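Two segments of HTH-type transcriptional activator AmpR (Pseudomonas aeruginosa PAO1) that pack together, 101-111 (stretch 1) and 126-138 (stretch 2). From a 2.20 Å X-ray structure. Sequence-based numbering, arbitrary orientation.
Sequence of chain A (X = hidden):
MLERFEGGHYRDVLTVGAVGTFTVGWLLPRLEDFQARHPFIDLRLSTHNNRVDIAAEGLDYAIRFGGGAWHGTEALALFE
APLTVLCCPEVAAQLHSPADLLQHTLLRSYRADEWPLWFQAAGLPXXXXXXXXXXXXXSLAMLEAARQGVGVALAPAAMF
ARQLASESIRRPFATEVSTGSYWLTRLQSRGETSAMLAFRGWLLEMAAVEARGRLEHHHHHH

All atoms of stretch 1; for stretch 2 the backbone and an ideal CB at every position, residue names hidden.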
# COMPACT_ATOMS: atom_id res chain seq x y z
N LEU A 101 -8.40 -17.90 16.28
CA LEU A 101 -7.64 -17.21 15.25
C LEU A 101 -6.65 -18.12 14.55
O LEU A 101 -6.31 -17.87 13.39
CB LEU A 101 -6.90 -16.02 15.86
CG LEU A 101 -7.76 -14.80 16.14
CD1 LEU A 101 -6.96 -13.87 17.02
CD2 LEU A 101 -8.14 -14.12 14.84
N LEU A 102 -6.19 -19.19 15.22
CA LEU A 102 -5.20 -20.05 14.57
C LEU A 102 -5.80 -20.93 13.48
O LEU A 102 -5.06 -21.65 12.80
CB LEU A 102 -4.46 -20.89 15.61
CG LEU A 102 -3.47 -20.14 16.51
CD1 LEU A 102 -2.79 -21.09 17.47
CD2 LEU A 102 -2.42 -19.36 15.71
N GLN A 103 -7.12 -20.89 13.29
CA GLN A 103 -7.80 -21.54 12.17
C GLN A 103 -7.79 -20.69 10.90
O GLN A 103 -8.38 -21.11 9.89
CB GLN A 103 -9.25 -21.85 12.52
CG GLN A 103 -9.45 -22.82 13.66
CD GLN A 103 -10.90 -22.94 14.04
OE1 GLN A 103 -11.78 -22.90 13.17
NE2 GLN A 103 -11.18 -23.05 15.34
N HIS A 104 -7.19 -19.51 10.94
CA HIS A 104 -7.19 -18.60 9.82
C HIS A 104 -5.76 -18.21 9.49
O HIS A 104 -4.86 -18.28 10.33
CB HIS A 104 -8.01 -17.32 10.13
CG HIS A 104 -9.48 -17.56 10.25
ND1 HIS A 104 -10.07 -18.02 11.41
CD2 HIS A 104 -10.48 -17.40 9.36
CE1 HIS A 104 -11.37 -18.14 11.22
NE2 HIS A 104 -11.65 -17.77 9.99
N THR A 105 -5.56 -17.81 8.24
CA THR A 105 -4.32 -17.16 7.88
C THR A 105 -4.17 -15.88 8.67
O THR A 105 -5.07 -15.03 8.67
CB THR A 105 -4.30 -16.84 6.40
OG1 THR A 105 -4.68 -18.01 5.68
CG2 THR A 105 -2.92 -16.36 5.98
N LEU A 106 -3.03 -15.74 9.33
CA LEU A 106 -2.71 -14.56 10.11
C LEU A 106 -1.91 -13.63 9.21
O LEU A 106 -0.75 -13.92 8.91
CB LEU A 106 -1.94 -14.93 11.37
CG LEU A 106 -2.64 -15.92 12.30
CD1 LEU A 106 -1.89 -16.07 13.62
CD2 LEU A 106 -4.10 -15.52 12.53
N LEU A 107 -2.51 -12.53 8.78
CA LEU A 107 -1.79 -11.55 7.97
C LEU A 107 -0.91 -10.71 8.88
O LEU A 107 -1.34 -10.27 9.95
CB LEU A 107 -2.78 -10.66 7.23
CG LEU A 107 -3.93 -11.37 6.50
CD1 LEU A 107 -4.97 -10.36 6.08
CD2 LEU A 107 -3.40 -12.19 5.26
N ARG A 108 0.34 -10.49 8.48
CA ARG A 108 1.24 -9.76 9.36
C ARG A 108 2.13 -8.80 8.58
O ARG A 108 2.24 -8.87 7.36
CB ARG A 108 2.08 -10.72 10.20
CG ARG A 108 3.11 -11.52 9.45
CD ARG A 108 3.73 -12.47 10.45
NE ARG A 108 4.88 -13.21 9.94
CZ ARG A 108 6.12 -12.73 9.86
NH1 ARG A 108 6.39 -11.47 10.22
NH2 ARG A 108 7.09 -13.50 9.39
N SER A 109 2.75 -7.88 9.33
CA SER A 109 3.73 -6.95 8.81
C SER A 109 5.15 -7.50 9.00
O SER A 109 5.35 -8.56 9.60
CB SER A 109 3.61 -5.60 9.51
OG SER A 109 4.20 -5.65 10.80
N TYR A 110 6.14 -6.76 8.53
CA TYR A 110 7.55 -7.18 8.72
C TYR A 110 8.04 -7.13 10.14
O TYR A 110 9.04 -7.71 10.45
CB TYR A 110 8.61 -6.60 7.77
CG TYR A 110 8.34 -5.33 7.02
CD1 TYR A 110 8.46 -4.08 7.64
CD2 TYR A 110 8.07 -5.37 5.67
CE1 TYR A 110 8.24 -2.91 6.96
CE2 TYR A 110 7.85 -4.20 4.94
CZ TYR A 110 7.93 -2.95 5.60
OH TYR A 110 7.72 -1.79 4.88
N ARG A 111 7.31 -6.46 11.00
CA ARG A 111 7.66 -6.47 12.41
C ARG A 111 7.10 -7.75 13.03
O ARG A 111 5.89 -7.88 13.21
CB ARG A 111 7.11 -5.23 13.09
CG ARG A 111 7.54 -3.94 12.42
CD ARG A 111 6.78 -2.73 12.94
NE ARG A 111 5.37 -2.73 12.53
CZ ARG A 111 4.93 -2.22 11.38
NH1 ARG A 111 3.63 -2.27 11.09
NH2 ARG A 111 5.78 -1.67 10.53
N UNK A 126 2.34 -16.80 23.72
CA UNK A 126 2.91 -15.84 22.78
C UNK A 126 3.29 -16.49 21.45
O UNK A 126 4.43 -16.45 21.00
CB UNK A 126 4.14 -15.17 23.40
N UNK A 127 2.29 -17.09 20.80
CA UNK A 127 2.46 -17.64 19.45
C UNK A 127 2.58 -16.49 18.45
O UNK A 127 1.69 -15.65 18.46
CB UNK A 127 1.29 -18.56 19.08
N UNK A 128 3.59 -16.34 17.56
CA UNK A 128 4.65 -17.20 16.99
C UNK A 128 4.22 -17.71 15.60
O UNK A 128 4.41 -18.89 15.29
CB UNK A 128 4.95 -18.38 17.92
N UNK A 129 3.66 -16.81 14.74
CA UNK A 129 3.01 -17.30 13.51
C UNK A 129 3.89 -17.30 12.27
O UNK A 129 3.97 -16.30 11.54
CB UNK A 129 1.77 -16.45 13.22
N UNK A 130 4.57 -18.42 12.02
CA UNK A 130 5.25 -18.70 10.75
C UNK A 130 4.48 -19.82 10.08
O UNK A 130 4.55 -20.97 10.54
CB UNK A 130 6.72 -19.08 10.95
N UNK A 131 3.76 -19.50 9.01
CA UNK A 131 2.83 -20.44 8.35
C UNK A 131 1.70 -20.83 9.32
O UNK A 131 1.94 -21.39 10.39
CB UNK A 131 3.57 -21.69 7.87
N UNK A 132 0.47 -20.55 8.92
CA UNK A 132 0.21 -19.96 7.64
C UNK A 132 0.10 -18.47 7.72
O UNK A 132 -0.71 -17.93 8.44
CB UNK A 132 -1.07 -20.55 7.03
N UNK A 133 0.94 -17.80 6.96
CA UNK A 133 0.90 -16.35 7.04
C UNK A 133 1.63 -15.70 5.87
O UNK A 133 2.49 -16.30 5.21
CB UNK A 133 1.51 -15.88 8.36
N UNK A 134 1.26 -14.44 5.64
CA UNK A 134 1.69 -13.62 4.51
C UNK A 134 2.15 -12.30 5.10
O UNK A 134 1.45 -11.72 5.94
CB UNK A 134 0.58 -13.42 3.48
N UNK A 135 3.30 -11.82 4.67
CA UNK A 135 3.93 -10.63 5.24
C UNK A 135 3.69 -9.45 4.32
O UNK A 135 3.85 -9.56 3.09
CB UNK A 135 5.43 -10.85 5.46
N UNK A 136 3.33 -8.30 4.89
CA UNK A 136 2.87 -7.15 4.13
C UNK A 136 3.75 -5.95 4.40
O UNK A 136 4.09 -5.67 5.55
CB UNK A 136 1.41 -6.83 4.47
N UNK A 137 4.11 -5.23 3.34
CA UNK A 137 4.92 -4.03 3.49
C UNK A 137 4.09 -2.86 3.99
O UNK A 137 4.64 -1.95 4.60
CB UNK A 137 5.59 -3.67 2.16
N UNK A 138 2.78 -2.89 3.76
CA UNK A 138 1.89 -1.78 4.09
C UNK A 138 0.58 -2.35 4.60
O UNK A 138 0.07 -3.35 4.06
CB UNK A 138 1.66 -0.87 2.88

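Position 126 lies beyond the reach of stretch 1, which selects nothing there; it is Ala126.

At 127 the ideal CB points toward stretch 1, 5.1 Å from Leu102 CD1. That gap suits a medium or large side chain, apolar or aromatic. The residue is His127, whose CD2 is 3.5 Å from Leu102 CD2.

Position 128 points away, with a cis peptide bond before it. Its phi of 99° favours glycine; a residue with a CB is less comfortable. It is nevertheless Ala128.

At 129 the ideal CB points toward stretch 1 and lies 3.7 Å from Leu106 CD1. A compact apolar residue fits, and a phi of -95° does not exclude proline. It is Pro129, whose CB packs on Leu106 CD1.

Position 130 points away into open space where many residues would do, but the poorly ordered Leu130 bends back, its CD2 3.5 Å from Arg108 NH2.

Position 131 also points away. Phi 63° with psi 121° is tolerated best by glycine, yet the residue is Thr131.

At 132 the CB points sideways, 4.6 Å from Thr105 OG1. A polar or long side chain could pass the hydroxyl. Arg132 does, with CD 3.1 Å from Thr105 OG1. Its O accepts a weak hydrogen bond from Leu106 N (3.3 Å).

At 133 the ideal CB sits tightly, 3.0 Å from Leu106 O, on the face of Arg108. Any residue but glycine makes this contact, so it does not limit size. A small polar side chain is one that suits the place beside the guanidinium. In Ser133, OG lies near the guanidinium edge, 3.7 Å from Arg108 NE.

Position 134 turns to the face of Leu107, with Leu107 CD2 4.5 Å from the ideal CB. Branched or long apolar residues fit. It is Ile134, whose CD1 meets Leu107 CD2 at 3.9 Å. Arg108 N donates to Ile134 O (3.0 Å), joining the parallel strands.

Position 135 shares the face of Arg108. A beta-branched apolar residue suits the extended backbone. In Val135, CG2 covers one face of the guanidinium, 3.6 Å from Arg108 CZ.

Position 136 returns to the face of Leu107, where a large apolar or aromatic side chain could reach that leucine. Phe136 does, CE1 to Leu107 CD2 being 3.7 Å. Its N donates to Arg108 O (2.8 Å).

At 137 the CB points sideways, 3.6 Å from Tyr110 CE2. An apolar side chain could lie along that ring; a polar one could lead away. Asp137 leads away, its carboxylate hydrogen-bonded elsewhere in the structure.

Position 138 points away, right before a helix, where Ser, Thr, Asp or Asn would suit; Thr138 is the N-cap.

Stretch 2 126-138: AHAPLTRSIVFDT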
# COMPACT_ATOMS: atom_id res chain seq x y z
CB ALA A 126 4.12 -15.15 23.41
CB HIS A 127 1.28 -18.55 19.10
CG HIS A 127 1.46 -19.32 17.82
ND1 HIS A 127 2.26 -20.44 17.74
CD2 HIS A 127 0.94 -19.13 16.59
CE1 HIS A 127 2.23 -20.90 16.50
NE2 HIS A 127 1.44 -20.12 15.78
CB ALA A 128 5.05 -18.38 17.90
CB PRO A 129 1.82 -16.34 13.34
CG PRO A 129 2.14 -15.15 14.26
CD PRO A 129 3.53 -15.35 14.81
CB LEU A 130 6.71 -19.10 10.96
CG LEU A 130 7.81 -18.08 11.25
CD1 LEU A 130 9.17 -18.70 10.94
CD2 LEU A 130 7.60 -16.79 10.46
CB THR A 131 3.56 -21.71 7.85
OG1 THR A 131 4.69 -21.33 7.05
CG2 THR A 131 2.62 -22.59 7.03
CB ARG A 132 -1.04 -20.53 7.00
CG ARG A 132 -1.05 -20.33 5.49
CD ARG A 132 -2.37 -19.88 4.91
NE ARG A 132 -2.51 -20.44 3.55
CZ ARG A 132 -3.59 -21.06 3.05
NH1 ARG A 132 -3.56 -21.52 1.81
NH2 ARG A 132 -4.71 -21.18 3.75
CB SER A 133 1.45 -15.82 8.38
OG SER A 133 2.86 -15.95 8.50
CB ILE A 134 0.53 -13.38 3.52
CG1 ILE A 134 -0.18 -14.70 3.21
CG2 ILE A 134 1.02 -12.67 2.27
CD1 ILE A 134 -1.60 -14.53 2.69
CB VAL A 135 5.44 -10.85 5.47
CG1 VAL A 135 6.06 -9.62 6.12
CG2 VAL A 135 5.68 -12.09 6.30
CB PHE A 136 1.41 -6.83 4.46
CG PHE A 136 0.43 -7.77 3.84
CD1 PHE A 136 -0.02 -8.89 4.54
CD2 PHE A 136 -0.03 -7.57 2.55
CE1 PHE A 136 -0.92 -9.77 3.96
CE2 PHE A 136 -0.92 -8.44 1.97
CZ PHE A 136 -1.37 -9.55 2.67
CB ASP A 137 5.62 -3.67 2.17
CG ASP A 137 4.66 -3.03 1.10
OD1 ASP A 137 3.57 -3.60 0.79
OD2 ASP A 137 5.05 -1.98 0.50
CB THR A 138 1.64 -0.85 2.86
OG1 THR A 138 0.60 0.09 3.13
CG2 THR A 138 1.23 -1.61 1.67
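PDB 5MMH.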